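Local coordinates for sulfatase (Bacteroides fragilis CAG:558, PDB 6USS), which probably hydrolyses aryl sulfate esters as a calcium-dependent arylsulfatase of a gut bacterium, at residues Q47-F53 and Y64-E70; I161-K165 and A258-H263; A239-N244 and D301-W305; N323-S327 and H338-S342. The protein carries 1 engineered substitution. One frame throughout, in Å; residues are numbered along the deposited sequence.

Interaction 1: Q47-F53 and Y64-E70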
loop_
_atom_site.group_PDB
_atom_site.type_symbol
_atom_site.label_atom_id
_atom_site.label_comp_id
_atom_site.label_asym_id
_atom_site.label_seq_id
_atom_site.Cartn_x
_atom_site.Cartn_y
_atom_site.Cartn_z
ATOM N N GLN A 47 22.193 -20.675 -18.107
ATOM C CA GLN A 47 22.190 -21.058 -19.512
ATOM C C GLN A 47 20.785 -21.283 -20.050
ATOM O O GLN A 47 20.637 -21.883 -21.123
ATOM C CB GLN A 47 23.041 -22.316 -19.711
ATOM C CG GLN A 47 24.543 -22.103 -19.501
ATOM C CD GLN A 47 25.220 -21.550 -20.738
ATOM O OE1 GLN A 47 24.703 -21.693 -21.841
ATOM N NE2 GLN A 47 26.393 -20.935 -20.566
ATOM N N ASP A 48 19.754 -20.826 -19.339
ATOM C CA ASP A 48 18.361 -20.980 -19.768
ATOM C C ASP A 48 17.918 -19.829 -20.670
ATOM O O ASP A 48 16.893 -19.188 -20.453
ATOM C CB ASP A 48 17.462 -21.104 -18.547
ATOM C CG ASP A 48 17.746 -22.361 -17.755
ATOM O OD1 ASP A 48 18.427 -23.268 -18.298
ATOM O OD2 ASP A 48 17.301 -22.439 -16.587
ATOM N N THR A 49 18.710 -19.580 -21.710
ATOM C CA THR A 49 18.553 -18.422 -22.575
ATOM C C THR A 49 19.320 -18.704 -23.858
ATOM O O THR A 49 20.243 -19.527 -23.877
ATOM C CB THR A 49 19.070 -17.144 -21.889
ATOM O OG1 THR A 49 19.198 -16.077 -22.843
ATOM C CG2 THR A 49 20.436 -17.403 -21.250
ATOM N N SER A 50 18.914 -18.035 -24.943
ATOM C CA SER A 50 19.743 -18.062 -26.140
ATOM C C SER A 50 20.929 -17.109 -26.045
ATOM O O SER A 50 21.837 -17.215 -26.869
ATOM C CB SER A 50 18.924 -17.752 -27.408
ATOM O OG SER A 50 18.242 -16.512 -27.341
ATOM N N LEU A 51 20.960 -16.203 -25.065
ATOM C CA LEU A 51 22.097 -15.280 -24.925
ATOM C C LEU A 51 23.251 -15.970 -24.199
ATOM O O LEU A 51 23.087 -16.367 -23.041
ATOM C CB LEU A 51 21.689 -14.015 -24.167
ATOM C CG LEU A 51 22.773 -12.959 -23.864
ATOM C CD1 LEU A 51 23.359 -12.347 -25.152
ATOM C CD2 LEU A 51 22.245 -11.860 -22.933
ATOM N N PRO A 52 24.440 -16.125 -24.831
ATOM C CA PRO A 52 25.540 -16.865 -24.189
ATOM C C PRO A 52 26.257 -16.012 -23.148
ATOM O O PRO A 52 26.920 -15.026 -23.487
ATOM C CB PRO A 52 26.458 -17.217 -25.372
ATOM C CG PRO A 52 25.644 -16.916 -26.631
ATOM C CD PRO A 52 24.763 -15.774 -26.223
ATOM N N PHE A 53 26.143 -16.418 -21.868
ATOM C CA PHE A 53 26.860 -15.777 -20.761
ATOM C C PHE A 53 28.264 -16.340 -20.527
ATOM O O PHE A 53 29.077 -15.689 -19.860
ATOM C CB PHE A 53 26.054 -15.905 -19.462
ATOM C CG PHE A 53 25.032 -14.831 -19.290
ATOM C CD1 PHE A 53 25.288 -13.740 -18.472
ATOM C CD2 PHE A 53 23.828 -14.887 -19.978
ATOM C CE1 PHE A 53 24.361 -12.732 -18.336
ATOM C CE2 PHE A 53 22.888 -13.878 -19.841
ATOM C CZ PHE A 53 23.155 -12.794 -19.020
ATOM N N TYR A 64 17.382 -22.725 -26.938
ATOM C CA TYR A 64 16.414 -21.792 -26.372
ATOM C C TYR A 64 16.287 -20.551 -27.249
ATOM O O TYR A 64 17.132 -20.266 -28.098
ATOM C CB TYR A 64 16.810 -21.391 -24.947
ATOM C CG TYR A 64 16.863 -22.566 -23.988
ATOM C CD1 TYR A 64 15.828 -23.499 -23.950
ATOM C CD2 TYR A 64 17.939 -22.738 -23.122
ATOM C CE1 TYR A 64 15.868 -24.583 -23.087
ATOM C CE2 TYR A 64 17.986 -23.817 -22.244
ATOM C CZ TYR A 64 16.945 -24.746 -22.233
ATOM O OH TYR A 64 16.978 -25.831 -21.368
ATOM N N GLU A 65 15.205 -19.809 -27.044
ATOM C CA GLU A 65 14.948 -18.597 -27.823
ATOM C C GLU A 65 14.571 -17.452 -26.884
ATOM O O GLU A 65 13.420 -17.336 -26.450
ATOM C CB GLU A 65 13.876 -18.849 -28.868
ATOM C CG GLU A 65 14.306 -19.854 -29.918
ATOM C CD GLU A 65 13.189 -20.200 -30.877
ATOM O OE1 GLU A 65 12.197 -19.437 -30.945
ATOM O OE2 GLU A 65 13.287 -21.243 -31.557
ATOM N N THR A 66 15.548 -16.605 -26.568
ATOM C CA THR A 66 15.318 -15.377 -25.816
ATOM C C THR A 66 15.798 -14.201 -26.665
ATOM O O THR A 66 16.797 -13.542 -26.337
ATOM C CB THR A 66 16.015 -15.410 -24.455
ATOM O OG1 THR A 66 17.427 -15.639 -24.616
ATOM C CG2 THR A 66 15.418 -16.511 -23.590
ATOM N N PRO A 67 15.116 -13.919 -27.777
ATOM C CA PRO A 67 15.592 -12.836 -28.653
ATOM C C PRO A 67 15.521 -11.475 -27.993
ATOM O O PRO A 67 16.313 -10.590 -28.348
ATOM C CB PRO A 67 14.651 -12.920 -29.861
ATOM C CG PRO A 67 13.361 -13.466 -29.263
ATOM C CD PRO A 67 13.822 -14.469 -28.224
ATOM N N ASN A 68 14.586 -11.274 -27.047
ATOM C CA ASN A 68 14.460 -9.963 -26.410
ATOM C C ASN A 68 15.562 -9.735 -25.369
ATOM O O ASN A 68 16.006 -8.597 -25.176
ATOM C CB ASN A 68 13.081 -9.814 -25.777
ATOM C CG ASN A 68 11.958 -9.767 -26.805
ATOM O OD1 ASN A 68 11.837 -8.818 -27.580
ATOM N ND2 ASN A 68 11.105 -10.786 -26.786
ATOM N N MET A 69 16.007 -10.802 -24.682
ATOM C CA MET A 69 17.211 -10.717 -23.856
ATOM C C MET A 69 18.433 -10.329 -24.696
ATOM O O MET A 69 19.274 -9.542 -24.250
ATOM C CB MET A 69 17.466 -12.054 -23.138
ATOM C CG MET A 69 16.504 -12.384 -22.008
ATOM S SD MET A 69 16.898 -13.948 -21.178
ATOM C CE MET A 69 18.531 -13.638 -20.491
ATOM N N GLU A 70 18.567 -10.891 -25.904
ATOM C CA GLU A 70 19.692 -10.531 -26.767
ATOM C C GLU A 70 19.617 -9.065 -27.172
ATOM O O GLU A 70 20.623 -8.342 -27.134
ATOM C CB GLU A 70 19.705 -11.418 -28.009
ATOM C CG GLU A 70 19.990 -12.864 -27.755
ATOM C CD GLU A 70 19.848 -13.713 -29.014
ATOM O OE1 GLU A 70 20.090 -13.188 -30.122
ATOM O OE2 GLU A 70 19.505 -14.910 -28.894
HETATM O O HOH W 1 18.773 -25.687 -19.229
#

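Interaction 2: I161-K165 and A258-H263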
loop_
_atom_site.group_PDB
_atom_site.type_symbol
_atom_site.label_atom_id
_atom_site.label_comp_id
_atom_site.label_asym_id
_atom_site.label_seq_id
_atom_site.Cartn_x
_atom_site.Cartn_y
_atom_site.Cartn_z
ATOM N N ILE A 161 5.594 -0.300 -7.968
ATOM C CA ILE A 161 4.691 -1.323 -8.481
ATOM C C ILE A 161 5.339 -2.685 -8.290
ATOM O O ILE A 161 6.485 -2.889 -8.711
ATOM C CB ILE A 161 4.375 -1.115 -9.974
ATOM C CG1 ILE A 161 3.851 0.288 -10.235
ATOM C CG2 ILE A 161 3.410 -2.179 -10.469
ATOM C CD1 ILE A 161 3.855 0.655 -11.691
ATOM N N HIS A 162 4.596 -3.616 -7.683
ATOM C CA HIS A 162 4.973 -5.022 -7.608
ATOM C C HIS A 162 4.054 -5.881 -8.474
ATOM O O HIS A 162 2.819 -5.785 -8.386
ATOM C CB HIS A 162 4.930 -5.580 -6.183
ATOM C CG HIS A 162 5.022 -7.073 -6.154
ATOM N ND1 HIS A 162 6.225 -7.746 -6.230
ATOM C CD2 HIS A 162 4.059 -8.024 -6.189
ATOM C CE1 HIS A 162 5.999 -9.050 -6.243
ATOM N NE2 HIS A 162 4.693 -9.245 -6.219
ATOM N N CYS A 163 4.659 -6.769 -9.259
ATOM C CA CYS A 163 3.905 -7.619 -10.166
ATOM C C CYS A 163 4.513 -9.012 -10.177
ATOM O O CYS A 163 5.667 -9.183 -10.595
ATOM C CB CYS A 163 3.903 -7.014 -11.569
ATOM S SG CYS A 163 2.978 -8.016 -12.764
ATOM N N GLY A 164 3.739 -9.998 -9.721
ATOM C CA GLY A 164 4.207 -11.376 -9.714
ATOM C C GLY A 164 4.574 -11.965 -8.358
ATOM O O GLY A 164 3.892 -11.727 -7.354
ATOM N N LYS A 165 5.647 -12.757 -8.334
ATOM C CA LYS A 165 6.059 -13.479 -7.134
ATOM C C LYS A 165 6.697 -12.532 -6.125
ATOM O O LYS A 165 7.721 -11.906 -6.410
ATOM C CB LYS A 165 7.037 -14.590 -7.504
ATOM C CG LYS A 165 7.898 -15.076 -6.360
ATOM C CD LYS A 165 8.354 -16.499 -6.622
ATOM C CE LYS A 165 9.459 -16.904 -5.660
ATOM N NZ LYS A 165 10.053 -18.199 -6.071
ATOM N N ALA A 258 8.374 -9.502 -11.254
ATOM C CA ALA A 258 8.915 -10.740 -10.691
ATOM C C ALA A 258 8.058 -11.919 -11.149
ATOM O O ALA A 258 7.054 -12.243 -10.519
ATOM C CB ALA A 258 8.983 -10.657 -9.166
ATOM N N HIS A 259 8.484 -12.573 -12.230
ATOM C CA HIS A 259 7.705 -13.645 -12.843
ATOM C C HIS A 259 7.580 -14.856 -11.926
ATOM O O HIS A 259 8.465 -15.146 -11.110
ATOM C CB HIS A 259 8.337 -14.083 -14.168
ATOM C CG HIS A 259 7.892 -13.258 -15.321
ATOM N ND1 HIS A 259 6.668 -13.435 -15.924
ATOM C CD2 HIS A 259 8.479 -12.217 -15.956
ATOM C CE1 HIS A 259 6.520 -12.544 -16.888
ATOM N NE2 HIS A 259 7.608 -11.795 -16.931
ATOM N N TYR A 260 6.455 -15.562 -12.062
ATOM C CA TYR A 260 6.381 -16.892 -11.472
ATOM C C TYR A 260 7.122 -17.914 -12.328
ATOM O O TYR A 260 7.659 -18.891 -11.791
ATOM C CB TYR A 260 4.923 -17.309 -11.266
ATOM C CG TYR A 260 4.297 -16.644 -10.075
ATOM C CD1 TYR A 260 4.536 -17.117 -8.798
ATOM C CD2 TYR A 260 3.481 -15.535 -10.223
ATOM C CE1 TYR A 260 3.987 -16.506 -7.700
ATOM C CE2 TYR A 260 2.922 -14.902 -9.127
ATOM C CZ TYR A 260 3.175 -15.397 -7.857
ATOM O OH TYR A 260 2.617 -14.806 -6.735
ATOM N N ALA A 261 7.149 -17.710 -13.649
ATOM C CA ALA A 261 8.028 -18.477 -14.523
ATOM C C ALA A 261 9.478 -18.289 -14.086
ATOM O O ALA A 261 9.884 -17.187 -13.709
ATOM C CB ALA A 261 7.840 -18.020 -15.969
ATOM N N ILE A 262 10.280 -19.352 -14.155
ATOM C CA ILE A 262 9.950 -20.612 -14.810
ATOM C C ILE A 262 9.847 -21.756 -13.797
ATOM O O ILE A 262 10.366 -22.854 -14.015
ATOM C CB ILE A 262 10.998 -20.920 -15.881
ATOM C CG1 ILE A 262 12.408 -20.870 -15.261
ATOM C CG2 ILE A 262 10.857 -19.936 -17.039
ATOM C CD1 ILE A 262 13.551 -21.109 -16.254
ATOM N N HIS A 263 9.175 -21.462 -12.684
ATOM C CA HIS A 263 9.011 -22.373 -11.562
ATOM C C HIS A 263 8.201 -23.600 -11.978
ATOM O O HIS A 263 7.433 -23.569 -12.941
ATOM C CB HIS A 263 8.309 -21.639 -10.411
ATOM C CG HIS A 263 8.504 -22.272 -9.070
ATOM N ND1 HIS A 263 7.674 -23.262 -8.586
ATOM C CD2 HIS A 263 9.437 -22.060 -8.110
ATOM C CE1 HIS A 263 8.090 -23.637 -7.388
ATOM N NE2 HIS A 263 9.157 -22.921 -7.075
#

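Interaction 3: A239-N244 and D301-W305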
loop_
_atom_site.group_PDB
_atom_site.type_symbol
_atom_site.label_atom_id
_atom_site.label_comp_id
_atom_site.label_asym_id
_atom_site.label_seq_id
_atom_site.Cartn_x
_atom_site.Cartn_y
_atom_site.Cartn_z
ATOM N N ALA A 239 0.804 -5.663 -15.802
ATOM C CA ALA A 239 1.922 -4.738 -15.663
ATOM C C ALA A 239 1.801 -3.588 -16.657
ATOM O O ALA A 239 2.090 -2.429 -16.325
ATOM C CB ALA A 239 3.250 -5.470 -15.852
ATOM N N ILE A 240 1.365 -3.881 -17.884
ATOM C CA ILE A 240 1.250 -2.808 -18.857
ATOM C C ILE A 240 0.203 -1.791 -18.403
ATOM O O ILE A 240 0.431 -0.576 -18.490
ATOM C CB ILE A 240 0.971 -3.383 -20.258
ATOM C CG1 ILE A 240 2.248 -4.077 -20.771
ATOM C CG2 ILE A 240 0.523 -2.282 -21.208
ATOM C CD1 ILE A 240 2.248 -4.411 -22.252
ATOM N N LYS A 241 -0.934 -2.253 -17.853
ATOM C CA LYS A 241 -1.902 -1.270 -17.369
ATOM C C LYS A 241 -1.408 -0.531 -16.142
ATOM O O LYS A 241 -1.771 0.632 -15.955
ATOM C CB LYS A 241 -3.272 -1.896 -17.062
ATOM C CG LYS A 241 -3.791 -2.882 -18.081
ATOM C CD LYS A 241 -4.852 -3.782 -17.440
ATOM C CE LYS A 241 -5.698 -4.521 -18.484
ATOM N NZ LYS A 241 -6.596 -5.509 -17.793
ATOM N N ALA A 242 -0.607 -1.171 -15.297
ATOM C CA ALA A 242 -0.068 -0.427 -14.168
ATOM C C ALA A 242 0.856 0.684 -14.643
ATOM O O ALA A 242 0.940 1.743 -14.000
ATOM C CB ALA A 242 0.670 -1.353 -13.208
ATOM N N LEU A 243 1.528 0.461 -15.780
ATOM C CA LEU A 243 2.439 1.438 -16.361
ATOM C C LEU A 243 1.682 2.564 -17.065
ATOM O O LEU A 243 2.080 3.736 -16.978
ATOM C CB LEU A 243 3.382 0.740 -17.341
ATOM C CG LEU A 243 4.534 -0.064 -16.748
ATOM C CD1 LEU A 243 5.397 -0.671 -17.852
ATOM C CD2 LEU A 243 5.377 0.816 -15.847
ATOM N N ASN A 244 0.596 2.234 -17.772
ATOM C CA ASN A 244 -0.246 3.289 -18.323
ATOM C C ASN A 244 -0.788 4.186 -17.211
ATOM O O ASN A 244 -0.711 5.414 -17.304
ATOM C CB ASN A 244 -1.358 2.675 -19.167
ATOM C CG ASN A 244 -0.831 2.107 -20.489
ATOM O OD1 ASN A 244 0.081 2.672 -21.102
ATOM N ND2 ASN A 244 -1.386 0.979 -20.919
ATOM N N ASP A 301 7.642 -7.350 -24.418
ATOM C CA ASP A 301 6.409 -6.564 -24.384
ATOM C C ASP A 301 6.574 -5.299 -23.547
ATOM O O ASP A 301 6.071 -4.232 -23.923
ATOM C CB ASP A 301 5.246 -7.403 -23.845
ATOM C CG ASP A 301 4.814 -8.511 -24.800
ATOM O OD1 ASP A 301 5.102 -8.430 -26.013
ATOM O OD2 ASP A 301 4.159 -9.465 -24.333
ATOM N N LEU A 302 7.260 -5.399 -22.404
ATOM C CA LEU A 302 7.577 -4.202 -21.631
ATOM C C LEU A 302 8.562 -3.303 -22.383
ATOM O O LEU A 302 8.431 -2.072 -22.362
ATOM C CB LEU A 302 8.130 -4.595 -20.258
ATOM C CG LEU A 302 7.183 -5.453 -19.424
ATOM C CD1 LEU A 302 7.863 -5.992 -18.154
ATOM C CD2 LEU A 302 5.912 -4.654 -19.086
ATOM N N MET A 303 9.545 -3.899 -23.067
ATOM C CA MET A 303 10.505 -3.094 -23.815
ATOM C C MET A 303 9.814 -2.318 -24.936
ATOM O O MET A 303 10.154 -1.154 -25.195
ATOM C CB MET A 303 11.623 -3.983 -24.365
ATOM C CG MET A 303 12.638 -4.472 -23.308
ATOM S SD MET A 303 13.733 -5.835 -23.859
ATOM C CE MET A 303 14.877 -4.957 -24.945
ATOM N N ASP A 304 8.833 -2.944 -25.601
ATOM C CA ASP A 304 8.074 -2.245 -26.632
ATOM C C ASP A 304 7.174 -1.196 -26.013
ATOM O O ASP A 304 7.007 -0.110 -26.579
ATOM C CB ASP A 304 7.232 -3.214 -27.468
ATOM C CG ASP A 304 8.058 -4.323 -28.097
ATOM O OD1 ASP A 304 9.302 -4.175 -28.204
ATOM O OD2 ASP A 304 7.460 -5.351 -28.491
ATOM N N TRP A 305 6.587 -1.499 -24.848
ATOM C CA TRP A 305 5.784 -0.495 -24.162
ATOM C C TRP A 305 6.619 0.745 -23.863
ATOM O O TRP A 305 6.175 1.876 -24.106
ATOM C CB TRP A 305 5.160 -1.057 -22.881
ATOM C CG TRP A 305 4.263 -0.039 -22.252
ATOM C CD1 TRP A 305 2.915 0.118 -22.457
ATOM C CD2 TRP A 305 4.651 1.009 -21.354
ATOM N NE1 TRP A 305 2.446 1.187 -21.728
ATOM C CE2 TRP A 305 3.493 1.744 -21.040
ATOM C CE3 TRP A 305 5.869 1.393 -20.782
ATOM C CZ2 TRP A 305 3.518 2.839 -20.184
ATOM C CZ3 TRP A 305 5.886 2.481 -19.921
ATOM C CH2 TRP A 305 4.718 3.190 -19.634
#

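Interaction 4: N323-S327 and H338-S342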
loop_
_atom_site.group_PDB
_atom_site.type_symbol
_atom_site.label_atom_id
_atom_site.label_comp_id
_atom_site.label_asym_id
_atom_site.label_seq_id
_atom_site.Cartn_x
_atom_site.Cartn_y
_atom_site.Cartn_z
ATOM N N ASN A 323 17.813 -17.727 -8.636
ATOM C CA ASN A 323 18.684 -18.866 -8.316
ATOM C C ASN A 323 18.810 -19.747 -9.556
ATOM O O ASN A 323 18.210 -19.472 -10.601
ATOM C CB ASN A 323 18.192 -19.678 -7.111
ATOM C CG ASN A 323 16.769 -20.166 -7.270
ATOM O OD1 ASN A 323 16.480 -20.997 -8.142
ATOM N ND2 ASN A 323 15.870 -19.668 -6.419
ATOM N N GLY A 324 19.612 -20.815 -9.432
ATOM C CA GLY A 324 19.875 -21.684 -10.567
ATOM C C GLY A 324 18.670 -22.510 -10.990
ATOM O O GLY A 324 17.698 -22.696 -10.255
ATOM N N GLY A 325 18.723 -23.009 -12.218
ATOM C CA GLY A 325 17.647 -23.853 -12.700
ATOM C C GLY A 325 17.545 -25.140 -11.903
ATOM O O GLY A 325 18.517 -25.620 -11.319
ATOM N N LEU A 326 16.338 -25.695 -11.863
ATOM C CA LEU A 326 16.111 -26.955 -11.161
ATOM C C LEU A 326 16.760 -28.106 -11.922
ATOM O O LEU A 326 16.363 -28.423 -13.047
ATOM C CB LEU A 326 14.614 -27.198 -10.989
ATOM C CG LEU A 326 14.177 -28.492 -10.317
ATOM C CD1 LEU A 326 14.579 -28.475 -8.873
ATOM C CD2 LEU A 326 12.680 -28.650 -10.438
ATOM N N SER A 327 17.771 -28.727 -11.314
ATOM C CA SER A 327 18.471 -29.849 -11.930
ATOM C C SER A 327 18.452 -31.099 -11.057
ATOM O O SER A 327 19.211 -32.038 -11.327
ATOM C CB SER A 327 19.916 -29.464 -12.262
ATOM O OG SER A 327 20.514 -28.817 -11.162
ATOM N N HIS A 338 21.518 -33.313 -12.774
ATOM C CA HIS A 338 22.406 -32.340 -12.127
ATOM C C HIS A 338 23.329 -31.642 -13.116
ATOM O O HIS A 338 24.355 -31.078 -12.707
ATOM C CB HIS A 338 23.259 -32.965 -11.016
ATOM C CG HIS A 338 22.470 -33.745 -10.012
ATOM N ND1 HIS A 338 21.600 -33.151 -9.120
ATOM C CD2 HIS A 338 22.417 -35.076 -9.758
ATOM C CE1 HIS A 338 21.052 -34.080 -8.357
ATOM N NE2 HIS A 338 21.531 -35.256 -8.722
ATOM N N THR A 339 23.014 -31.668 -14.415
ATOM C CA THR A 339 23.812 -30.951 -15.409
ATOM C C THR A 339 22.999 -29.954 -16.226
ATOM O O THR A 339 23.485 -29.474 -17.251
ATOM C CB THR A 339 24.515 -31.933 -16.351
ATOM O OG1 THR A 339 23.546 -32.598 -17.174
ATOM C CG2 THR A 339 25.326 -32.962 -15.554
ATOM N N GLN A 340 21.783 -29.618 -15.798
ATOM C CA GLN A 340 20.904 -28.790 -16.615
ATOM C C GLN A 340 21.290 -27.312 -16.610
ATOM O O GLN A 340 20.591 -26.513 -17.247
ATOM C CB GLN A 340 19.457 -28.949 -16.149
ATOM C CG GLN A 340 18.785 -30.232 -16.589
ATOM C CD GLN A 340 19.241 -31.455 -15.783
ATOM O OE1 GLN A 340 19.941 -31.328 -14.772
ATOM N NE2 GLN A 340 18.852 -32.645 -16.241
ATOM N N ASN A 341 22.359 -26.918 -15.910
ATOM C CA ASN A 341 22.935 -25.580 -16.034
ATOM C C ASN A 341 24.357 -25.655 -16.592
ATOM O O ASN A 341 25.176 -24.752 -16.374
ATOM C CB ASN A 341 22.904 -24.841 -14.694
ATOM C CG ASN A 341 21.506 -24.756 -14.108
ATOM O OD1 ASN A 341 20.665 -23.975 -14.577
ATOM N ND2 ASN A 341 21.241 -25.572 -13.092
ATOM N N SER A 342 24.652 -26.734 -17.313
ATOM C CA SER A 342 25.984 -26.941 -17.855
ATOM C C SER A 342 26.407 -25.730 -18.682
ATOM O O SER A 342 25.584 -25.180 -19.425
ATOM C CB SER A 342 26.011 -28.196 -18.725
ATOM O OG SER A 342 27.010 -28.053 -19.711
HETATM O O HOH W 2 21.166 -30.473 -9.045
#

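Interaction 1: Q47-F53 and Y64-E70
Thr49 and Thr66 meet through their hydroxyls, with the two side chains crossing at about a right angle. Thr49 OG1 and Thr66 OG1 lie 2.5 Å apart and share a hydrogen bond. Thr49 has OG1 anti to its own nitrogen (chi1 167°). From there the same oxygen also accepts from Leu51 N, at 2.8 Å, which makes an ST turn. Met69 lies obliquely against Thr49. Its chain bends at the last torsion and brings CE to 3.5 Å from Thr49 OG1. The same methyl reaches the edge of the Phe53 ring.

Ser50 points at the start of the helix 67-74. Its OG accepts from Thr66 N at 2.8 Å, with an N-H...O angle of 158°. It donates in turn to Glu70 OE2 at 2.6 Å. The carboxylate oxygen receives it on the lone pair turned away from its partner oxygen, at the end of an extended chain.

Tyr64 lies alongside Asp48, pointing the same way, with ring and carboxylate planes 86° apart. Gln47 O sits in the plane of the ring at its edge, 3.5 Å from Tyr64 CD2. A water bridges Tyr64 OH and Asp48 OD1. Asp48 OD2 is held by Gly45 N and by Tyr288 OH of the helix 283-308.

Thr49 thus ties the loop to the N-cap residue Thr66. Ser50 ties it to Thr66 N and, through Glu70, to the first helical turn. Ser50 OG both accepts and donates, which probably fixes its rotation. The buried hydroxyls of Thr49, Ser50 and Thr66 find partners within the contact, while Asp48 OD2 relies on groups outside it.

Interaction 2: I161-K165 and A258-H263
Gly164 and Ala258 pair as a parallel beta bridge where two neighbouring strands end. Two backbone hydrogen bonds frame it. Ala258 N donates to Cys163 O at 2.8 Å, and Lys165 N donates to Ala258 O at 2.6 Å. Gly164 has a positive phi of 107°, and its CA comes close against Ala258 O, at 3.1 Å, in a CA-H...O contact.

The ring contact is made by Tyr260. Its face lies against the backbone and first side-chain carbon of Lys165. Lys165 CB stands 3.9 Å from the centroid of the Tyr260 ring, a CH-pi contact, and Lys165 N lies over the same ring toward its rim. Tyr260 OH bonds to Ala188 O.

Among polar side chains, His162 NE2 donates to Gly164 O at 2.8 Å, from above the carbonyl plane. Lys165 has CG anti to its nitrogen (chi1 159°) and stays extended to its amine. That amine bonds to Gly193 O and forms a salt bridge with Asp42, a calcium ligand. The Lys165 side chain comes to about 4 Å from the bound calcium ion at its nearest atom, so the strand ends lead into the metal site. The amine lies near the His263 ring, whose residue also packs on Asp42 and Asp43.

The bridge continues the pairing of strands 159-164 and 253-258 in the central mixed sheet. Helix 231-247 touches Cys163 and Tyr260. Helix 88-97, which begins with the engineered Cys88, meets Lys165 and Ala258.

Interaction 3: A239-N244 and D301-W305
Ala239 opens the contact with its methyl group, 4.3 Å from Leu302 CD2. Ile240 comes next and meets two residues with different branches. Its CG1 touches the same Leu302 methyl, the two side chains lying obliquely. Its CG2, anti to the backbone nitrogen, reaches Trp305 CD1 at 3.6 Å. The Ile240 and Trp305 side chains run antiparallel past one another.

Leu243 lies over the indole. Its CB sits over the face of the six-membered ring of Trp305, 3.7 Å from the centroid, in a CH-pi contact. Its CD1 covers the same ring system at Trp305 CE3 and also reaches Leu302 CD2. Trp305 has CG anti to its nitrogen (chi1 -176°), which extends the indole across to the other helix.

Asn244 closes the segment at the indole edge. Trp305 NE1 donates to Asn244 OD1 at 2.9 Å. The oxygen lies in the ring plane, but the donor stands above the plane of the amide, 47° out of it. This bond gives the indole N-H a polar partner and probably restricts the ring's rotation.

The axes of the two short segments approach to 10.9 Å and run nearly parallel, 21° apart. This is a near-parallel helix pair, 231-247 with 283-308, bridged by one aromatic side chain. Strand 253-258 lies against both: Met257 touches Ala239 and Leu302, and Phe253 touches Leu243.

Interaction 4: N323-S327 and H338-S342
Ser327 and His338 are joined by one weak backbone hydrogen bond, His338 N to Ser327 O at 3.0 Å, between irregular segments whose touching parts run 140° apart, the second entering a type I beta turn at Thr339.

The Asn341 amide meets Gly325 at two points. Asn341 ND2 donates to Gly325 O at 3.3 Å, in a nearly straight bond of 168°. That carbonyl oxygen lies close to the amide plane, while the nitrogen stands above the carbonyl plane. Asn341 OD1 takes a weak bond from Gly325 N at 3.2 Å. ND2 has a second acceptor in Ser346 O. With ND2 bonded twice and OD1 weakly engaged, the amide's rotation is probably restricted.

Gln340 folds back through a bend at its second torsion (chi2 76°). This places Gln340 OE1 at 3.1 Å from Ser327 CB, and the oxygen also takes a weak bond from Thr339 N. Its NE2 bonds to Asp334 O. A water lies in the plane of the His338 ring, at its edge, and joins His338 ND1 at 2.7 Å to Ser327 OG.

Both segments lie in the long loop between strand 315-321 and helix 353-356. Asn323, near the start of this loop, belongs to the calcium site with Asp42, Asp43, the engineered Cys88 and Asp322. Gly324 bonds through its backbone to Gly355 in helix 353-356, and Gly325 to Lys348 in the loop before that helix.

Overall arrangement
From the N terminus, interaction 1 comes first. It closes ten intervening residues, which include helix 59-63, and ties the loop after strand 35-41 to the start of helix 67-74. Interaction 2 closes 92 residues by pairing the ends of strands 159-164 and 253-258. Interaction 3 crosses it, since segment 239-244 falls between its two segments and 301-305 follows both. It packs helices 231-247 and 283-308 beside that sheet. The two touch where Cys163 meets Ala239. Interaction 4 then closes a short loop after strand 315-321. Interaction 1 touches all the others, for example through Asp48 on Ile262, Asn68 on Met303 and Gln47 on Ser342. Interaction 4 contributes Asn323 to the calcium site, whereas interaction 3 lies away from it.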